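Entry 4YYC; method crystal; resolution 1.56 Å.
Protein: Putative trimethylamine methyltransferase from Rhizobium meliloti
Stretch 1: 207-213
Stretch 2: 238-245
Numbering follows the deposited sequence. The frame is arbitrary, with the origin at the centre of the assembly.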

# COMPACT_ATOMS: atom_id res chain seq x y z
N PRO A 207 -12.17 20.82 -12.24
CA PRO A 207 -13.56 20.35 -12.35
C PRO A 207 -14.18 20.06 -10.98
O PRO A 207 -13.50 19.58 -10.10
CB PRO A 207 -13.46 19.08 -13.16
CG PRO A 207 -12.06 18.86 -13.43
CD PRO A 207 -11.21 19.96 -12.92
N PHE A 208 -15.45 20.38 -10.83
CA PHE A 208 -16.11 20.33 -9.53
C PHE A 208 -17.37 19.49 -9.57
O PHE A 208 -17.86 19.11 -10.66
CB PHE A 208 -16.34 21.75 -9.01
CG PHE A 208 -17.32 22.56 -9.83
CD1 PHE A 208 -18.68 22.43 -9.62
CD2 PHE A 208 -16.88 23.43 -10.84
CE1 PHE A 208 -19.59 23.19 -10.35
CE2 PHE A 208 -17.78 24.15 -11.59
CZ PHE A 208 -19.15 24.04 -11.35
N MSE A 209 -17.92 19.25 -8.40
CA MSE A 209 -19.09 18.40 -8.20
C MSE A 209 -20.27 19.23 -7.79
O MSE A 209 -20.13 20.32 -7.22
CB MSE A 209 -18.80 17.36 -7.09
CG MSE A 209 -17.66 16.42 -7.45
SE MSE A 209 -17.24 15.25 -5.94
CE MSE A 209 -18.71 14.00 -6.17
N GLY A 210 -21.46 18.71 -8.03
CA GLY A 210 -22.68 19.43 -7.76
C GLY A 210 -23.37 19.08 -6.48
O GLY A 210 -22.98 18.17 -5.76
N SER A 211 -24.41 19.85 -6.16
CA SER A 211 -25.17 19.61 -4.93
C SER A 211 -26.17 18.49 -5.18
O SER A 211 -26.80 18.45 -6.26
CB SER A 211 -25.92 20.86 -4.50
OG SER A 211 -26.72 20.60 -3.34
N VAL A 212 -26.35 17.63 -4.18
CA VAL A 212 -27.28 16.51 -4.27
C VAL A 212 -28.24 16.45 -3.12
O VAL A 212 -29.02 15.51 -3.01
CB VAL A 212 -26.56 15.16 -4.49
CG1 VAL A 212 -25.86 15.15 -5.83
CG2 VAL A 212 -25.62 14.86 -3.36
N THR A 213 -28.26 17.49 -2.28
CA THR A 213 -28.99 17.41 -1.04
C THR A 213 -30.48 17.66 -1.17
O THR A 213 -31.24 17.34 -0.26
CB THR A 213 -28.40 18.30 0.03
OG1 THR A 213 -28.38 19.65 -0.41
CG2 THR A 213 -27.00 17.81 0.35
N ALA A 238 -20.49 17.01 -19.78
CA ALA A 238 -20.47 16.88 -18.34
C ALA A 238 -19.49 17.91 -17.75
O ALA A 238 -18.30 17.94 -18.10
CB ALA A 238 -20.04 15.46 -17.93
N VAL A 239 -20.01 18.75 -16.87
CA VAL A 239 -19.17 19.69 -16.11
C VAL A 239 -19.22 19.41 -14.62
O VAL A 239 -18.50 20.04 -13.86
CB VAL A 239 -19.53 21.17 -16.37
CG1 VAL A 239 -19.35 21.53 -17.84
CG2 VAL A 239 -20.94 21.50 -15.92
N THR A 240 -20.05 18.45 -14.21
CA THR A 240 -20.15 18.01 -12.82
C THR A 240 -20.21 16.49 -12.77
O THR A 240 -20.79 15.83 -13.66
CB THR A 240 -21.39 18.58 -12.10
OG1 THR A 240 -22.54 18.29 -12.89
CG2 THR A 240 -21.27 20.03 -11.92
N LEU A 241 -19.59 15.94 -11.72
CA LEU A 241 -19.90 14.60 -11.21
C LEU A 241 -20.67 14.78 -9.92
O LEU A 241 -20.36 15.69 -9.14
CB LEU A 241 -18.62 13.77 -10.92
CG LEU A 241 -18.23 12.86 -12.08
CD1 LEU A 241 -17.92 13.63 -13.36
CD2 LEU A 241 -17.00 12.02 -11.72
N ASN A 242 -21.65 13.92 -9.68
CA ASN A 242 -22.62 14.12 -8.62
C ASN A 242 -22.84 12.85 -7.87
O ASN A 242 -23.08 11.82 -8.48
CB ASN A 242 -23.90 14.69 -9.22
CG ASN A 242 -23.62 15.96 -9.98
OD1 ASN A 242 -23.32 16.96 -9.35
ND2 ASN A 242 -23.58 15.89 -11.31
N LEU A 243 -22.69 12.87 -6.56
CA LEU A 243 -22.72 11.65 -5.77
C LEU A 243 -24.13 11.18 -5.52
O LEU A 243 -24.89 11.84 -4.83
CB LEU A 243 -21.97 11.86 -4.46
CG LEU A 243 -21.82 10.65 -3.56
CD1 LEU A 243 -21.05 9.54 -4.22
CD2 LEU A 243 -21.05 11.12 -2.32
N ILE A 244 -24.47 10.01 -6.05
CA ILE A 244 -25.81 9.42 -5.93
C ILE A 244 -25.67 8.13 -5.11
O ILE A 244 -25.35 7.06 -5.67
CB ILE A 244 -26.46 9.15 -7.32
CG1 ILE A 244 -26.47 10.44 -8.18
CG2 ILE A 244 -27.86 8.53 -7.13
CD1 ILE A 244 -27.29 11.59 -7.61
N ASN A 245 -25.81 8.23 -3.80
CA ASN A 245 -25.70 7.05 -2.98
C ASN A 245 -26.95 6.18 -3.02
O ASN A 245 -28.07 6.68 -3.16
CB ASN A 245 -25.42 7.42 -1.54
CG ASN A 245 -24.03 8.01 -1.34
OD1 ASN A 245 -23.91 9.19 -1.02
ND2 ASN A 245 -23.00 7.20 -1.50
O HOH W 1 -16.27 21.70 -13.71
O HOH W 2 -22.13 15.43 -5.32

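How do the two backbones lie against each other? They run side by side in roughly the same direction, 36° apart end to end, and come closest where Met209 CA stands 4.8 Å from Thr240 CA. Direct bonding between the main chains is thin: Gly210 N gives a weak hydrogen bond to Leu241 O at 3.4 Å. Near the start, Phe208 O accepts a CA-H contact from Thr240 CA at 3.3 Å, nearly straight at the hydrogen.

What fills the space beside Gly210? With no side chain there, a hollow remains, and the side-chain oxygen of Asn242 occupies it. Asn242 OD1 sits 2.9 Å from Gly210 N in a bent, weak hydrogen bond; an ideal CB on Gly210 would lie only 2.3 Å from that oxygen, a clash. The asparagine is steadied from its own stretch, since Asn242 ND2 donates an almost linear hydrogen bond to Thr240 OG1 at 3.1 Å.

Which bumps cover the rest of the contact? Phe208 and Thr240 share one face, where Phe208 CE1 meets the methyl Thr240 CG2 at 3.9 Å, the ring lying oblique to it. Met209, a selenomethionine, lies on the other face with Leu241. Its chain extends along the strand until Met209 CE reaches 4.3 Å from Leu243 CB, an apolar contact. Farther along, Val212 points toward the strand: both methyls lie close to Leu243 O, Val212 CG2 at 3.4 Å and Val212 CG1 at 3.6 Å, and Val212 CG1 also packs 4.2 Å from Ile244 CD1.

Where do the backbones need help to connect? Two waters bridge them. One accepts from Phe208 N at 3.3 Å and donates to Val239 O at 2.8 Å; the other donates to Gly210 O and accepts from Leu243 N, both at 2.9 Å, linking polar groups that do not bond directly to each other.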